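Local structure of probable TonB-dependent siderophore receptor PiuA (5FP1) at residues R262-Q267 with K296-W301. The protein probably binds iron-chelating siderophores at the outer membrane of Acinetobacter baumannii, the first step in taking up the iron they carry. Numbering follows the deposited sequence.
Sequences RDFQKQ and KNDYVW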
ATOM      1  N   ARG A 262      -2.384  -7.629  26.653  1.00 18.59           N
ATOM      2  CA  ARG A 262      -2.181  -6.169  26.610  1.00 17.54           C
ATOM      3  C   ARG A 262      -2.491  -5.557  25.225  1.00 17.93           C
ATOM      4  O   ARG A 262      -3.088  -4.482  25.116  1.00 18.77           O
ATOM      5  CB  ARG A 262      -0.737  -5.850  26.937  1.00 18.88           C
ATOM      6  CG  ARG A 262      -0.451  -4.372  27.096  1.00 17.37           C
ATOM      7  CD  ARG A 262       1.024  -4.079  27.118  1.00 20.59           C
ATOM      8  NE  ARG A 262       1.676  -4.302  25.832  1.00 16.31           N
ATOM      9  CZ  ARG A 262       2.975  -4.128  25.596  1.00 17.35           C
ATOM     10  NH1 ARG A 262       3.801  -3.754  26.568  1.00 18.86           N
ATOM     11  NH2 ARG A 262       3.454  -4.318  24.375  1.00 16.75           N
ATOM     12  N   ASP A 263      -2.011  -6.232  24.191  1.00 16.24           N
ATOM     13  CA  ASP A 263      -1.944  -5.695  22.832  1.00 17.58           C
ATOM     14  C   ASP A 263      -3.298  -5.856  22.141  1.00 19.67           C
ATOM     15  O   ASP A 263      -4.052  -6.785  22.436  1.00 20.46           O
ATOM     16  CB  ASP A 263      -0.909  -6.454  22.006  1.00 16.12           C
ATOM     17  CG  ASP A 263       0.533  -6.274  22.506  1.00 18.09           C
ATOM     18  OD1 ASP A 263       0.838  -5.355  23.311  1.00 17.36           O
ATOM     19  OD2 ASP A 263       1.376  -7.048  22.016  1.00 15.78           O
ATOM     20  N   PHE A 264      -3.598  -4.967  21.211  1.00 17.07           N
ATOM     21  CA  PHE A 264      -4.854  -5.045  20.458  1.00 16.19           C
ATOM     22  C   PHE A 264      -4.752  -4.098  19.275  1.00 14.86           C
ATOM     23  O   PHE A 264      -3.912  -3.200  19.252  1.00 14.53           O
ATOM     24  CB  PHE A 264      -6.074  -4.662  21.326  1.00 18.18           C
ATOM     25  CG  PHE A 264      -6.003  -3.248  21.864  1.00 17.55           C
ATOM     26  CD1 PHE A 264      -6.517  -2.178  21.134  1.00 21.04           C
ATOM     27  CD2 PHE A 264      -5.396  -2.989  23.070  1.00 18.98           C
ATOM     28  CE1 PHE A 264      -6.394  -0.875  21.605  1.00 19.98           C
ATOM     29  CE2 PHE A 264      -5.312  -1.700  23.559  1.00 20.18           C
ATOM     30  CZ  PHE A 264      -5.790  -0.647  22.817  1.00 20.11           C
ATOM     31  N   GLN A 265      -5.632  -4.276  18.306  1.00 14.51           N
ATOM     32  CA  GLN A 265      -5.792  -3.268  17.275  1.00 16.08           C
ATOM     33  C   GLN A 265      -7.190  -3.312  16.748  1.00 15.68           C
ATOM     34  O   GLN A 265      -7.693  -4.369  16.367  1.00 15.49           O
ATOM     35  CB  GLN A 265      -4.788  -3.472  16.130  1.00 16.97           C
ATOM     36  CG  GLN A 265      -4.904  -2.453  14.987  1.00 17.49           C
ATOM     37  CD  GLN A 265      -3.577  -2.247  14.258  1.00 20.87           C
ATOM     38  OE1 GLN A 265      -2.773  -3.178  14.134  1.00 20.49           O
ATOM     39  NE2 GLN A 265      -3.323  -1.001  13.802  1.00 15.49           N
ATOM     40  N   LYS A 266      -7.800  -2.146  16.710  1.00 15.04           N
ATOM     41  CA  LYS A 266      -9.141  -1.987  16.195  1.00 16.07           C
ATOM     42  C   LYS A 266      -9.168  -0.854  15.175  1.00 14.86           C
ATOM     43  O   LYS A 266      -8.820   0.293  15.473  1.00 17.20           O
ATOM     44  CB  LYS A 266     -10.089  -1.648  17.350  1.00 19.11           C
ATOM     45  CG  LYS A 266     -10.234  -2.773  18.369  1.00 25.31           C
ATOM     46  CD  LYS A 266     -10.791  -2.262  19.696  1.00 32.00           C
ATOM     47  CE  LYS A 266     -11.025  -3.421  20.654  1.00 44.85           C
ATOM     48  NZ  LYS A 266     -11.696  -2.975  21.908  1.00 59.86           N
ATOM     49  N   GLN A 267      -9.522  -1.198  13.948  1.00 14.70           N
ATOM     50  CA  GLN A 267      -9.657  -0.217  12.900  1.00 15.85           C
ATOM     51  C   GLN A 267     -11.119  -0.135  12.517  1.00 18.39           C
ATOM     52  O   GLN A 267     -11.837  -1.146  12.493  1.00 17.55           O
ATOM     53  CB  GLN A 267      -8.797  -0.619  11.693  1.00 17.59           C
ATOM     54  CG  GLN A 267      -7.321  -0.779  12.039  1.00 18.92           C
ATOM     55  CD  GLN A 267      -6.417  -0.909  10.834  1.00 19.89           C
ATOM     56  OE1 GLN A 267      -6.815  -1.400   9.781  1.00 19.87           O
ATOM     57  NE2 GLN A 267      -5.188  -0.466  10.985  1.00 22.69           N
ATOM     58  N   LYS A 296     -10.698   5.385  11.758  1.00 17.74           N
ATOM     59  CA  LYS A 296     -10.222   5.257  13.131  1.00 17.85           C
ATOM     60  C   LYS A 296      -9.227   4.128  13.272  1.00 16.39           C
ATOM     61  O   LYS A 296      -9.341   3.106  12.614  1.00 16.36           O
ATOM     62  CB  LYS A 296     -11.408   5.015  14.080  1.00 19.58           C
ATOM     63  CG  LYS A 296     -12.445   6.119  13.972  1.00 26.09           C
ATOM     64  CD  LYS A 296     -13.668   5.905  14.863  1.00 33.24           C
ATOM     65  CE  LYS A 296     -13.292   6.018  16.323  1.00 45.98           C
ATOM     66  NZ  LYS A 296     -14.448   6.478  17.147  1.00 68.16           N
ATOM     67  N   ASN A 297      -8.248   4.325  14.149  1.00 14.91           N
ATOM     68  CA  ASN A 297      -7.238   3.336  14.423  1.00 14.88           C
ATOM     69  C   ASN A 297      -6.911   3.436  15.898  1.00 17.28           C
ATOM     70  O   ASN A 297      -6.690   4.539  16.428  1.00 18.87           O
ATOM     71  CB  ASN A 297      -6.006   3.632  13.533  1.00 15.63           C
ATOM     72  CG  ASN A 297      -5.006   2.490  13.449  1.00 17.88           C
ATOM     73  OD1 ASN A 297      -5.271   1.318  13.801  1.00 15.46           O
ATOM     74  ND2 ASN A 297      -3.818   2.831  12.919  1.00 19.97           N
ATOM     75  N   ASP A 298      -6.878   2.300  16.570  1.00 15.74           N
ATOM     76  CA  ASP A 298      -6.682   2.257  18.015  1.00 16.80           C
ATOM     77  C   ASP A 298      -5.870   1.004  18.286  1.00 17.80           C
ATOM     78  O   ASP A 298      -6.346  -0.100  18.028  1.00 16.95           O
ATOM     79  CB  ASP A 298      -8.053   2.197  18.711  1.00 18.75           C
ATOM     80  CG  ASP A 298      -7.968   2.284  20.219  1.00 23.15           C
ATOM     81  OD1 ASP A 298      -6.890   2.516  20.783  1.00 19.74           O
ATOM     82  OD2 ASP A 298      -9.015   2.121  20.866  1.00 25.29           O
ATOM     83  N   TYR A 299      -4.624   1.170  18.713  1.00 15.06           N
ATOM     84  CA  TYR A 299      -3.734   0.046  18.813  1.00 15.71           C
ATOM     85  C   TYR A 299      -2.665   0.138  19.890  1.00 15.68           C
ATOM     86  O   TYR A 299      -2.213   1.232  20.284  1.00 15.98           O
ATOM     87  CB  TYR A 299      -3.071  -0.257  17.465  1.00 16.89           C
ATOM     88  CG  TYR A 299      -2.071   0.762  16.985  1.00 17.26           C
ATOM     89  CD1 TYR A 299      -0.792   0.835  17.526  1.00 18.09           C
ATOM     90  CD2 TYR A 299      -2.388   1.630  15.951  1.00 16.66           C
ATOM     91  CE1 TYR A 299       0.139   1.751  17.061  1.00 14.88           C
ATOM     92  CE2 TYR A 299      -1.469   2.566  15.495  1.00 18.07           C
ATOM     93  CZ  TYR A 299      -0.207   2.626  16.050  1.00 18.11           C
ATOM     94  OH  TYR A 299       0.680   3.586  15.592  1.00 17.70           O
ATOM     95  N   VAL A 300      -2.286  -1.046  20.343  1.00 16.07           N
ATOM     96  CA  VAL A 300      -1.121  -1.293  21.197  1.00 15.47           C
ATOM     97  C   VAL A 300      -0.448  -2.553  20.677  1.00 15.32           C
ATOM     98  O   VAL A 300      -1.091  -3.609  20.572  1.00 15.11           O
ATOM     99  CB  VAL A 300      -1.527  -1.548  22.673  1.00 17.41           C
ATOM    100  CG1 VAL A 300      -0.334  -2.069  23.468  1.00 19.82           C
ATOM    101  CG2 VAL A 300      -2.061  -0.271  23.294  1.00 19.24           C
ATOM    102  N   TRP A 301       0.814  -2.467  20.297  1.00 14.57           N
ATOM    103  CA  TRP A 301       1.536  -3.643  19.823  1.00 16.14           C
ATOM    104  C   TRP A 301       2.980  -3.634  20.323  1.00 16.09           C
ATOM    105  O   TRP A 301       3.478  -2.611  20.845  1.00 15.89           O
ATOM    106  CB  TRP A 301       1.452  -3.832  18.287  1.00 16.25           C
ATOM    107  CG  TRP A 301       2.096  -2.795  17.545  1.00 17.58           C
ATOM    108  CD1 TRP A 301       1.539  -1.596  17.148  1.00 17.98           C
ATOM    109  CD2 TRP A 301       3.468  -2.765  17.102  1.00 18.63           C
ATOM    110  NE1 TRP A 301       2.487  -0.835  16.513  1.00 18.34           N
ATOM    111  CE2 TRP A 301       3.670  -1.530  16.460  1.00 19.74           C
ATOM    112  CE3 TRP A 301       4.543  -3.656  17.207  1.00 21.07           C
ATOM    113  CZ2 TRP A 301       4.911  -1.164  15.905  1.00 20.08           C
ATOM    114  CZ3 TRP A 301       5.761  -3.299  16.649  1.00 21.60           C
ATOM    115  CH2 TRP A 301       5.941  -2.061  16.026  1.00 25.73           C
TER
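F264 and K266 pair with V300 and D298 as antiparallel hydrogen-bonded pairs, the short strand segments running at 168° to each other; each pair closes with two backbone bonds, such as V300 N to F264 O at 2.9 Å. F264, K266, D298 and V300 put their side chains on one face, Q265, Q267, N297 and Y299 on the other. On the first face, chi1 of 61° sets CG of F264 between its own N and carbonyl carbon, and the ring lies across the partner strand: V300 N sits over its centre, 4.2 Å above the plane. F264 CE2 touches V300 CG2 at 3.6 Å, while D298 OD1, hydrogen-bonded to Y365 OH, lies near the ring plane at its edge, 3.5 Å from F264 CE1. On the opposite face, Q265 NE2 donates to an in-plane lone pair of N297 OD1 (3.0 Å), the two amides only 6° from coplanar; Q267 NE2 adds a weak bond to the same oxygen. Q265 NE2 also hydrogen-bonds N81 OD1, and Q267 OE1 accepts from N108 N, both of the plug, consistent with this face lining the barrel interior. The contact belongs to the hairpin of strands 264-279 and 284-304 in the TonB-dependent receptor barrel, flanked by strands 215-226 and 315-341.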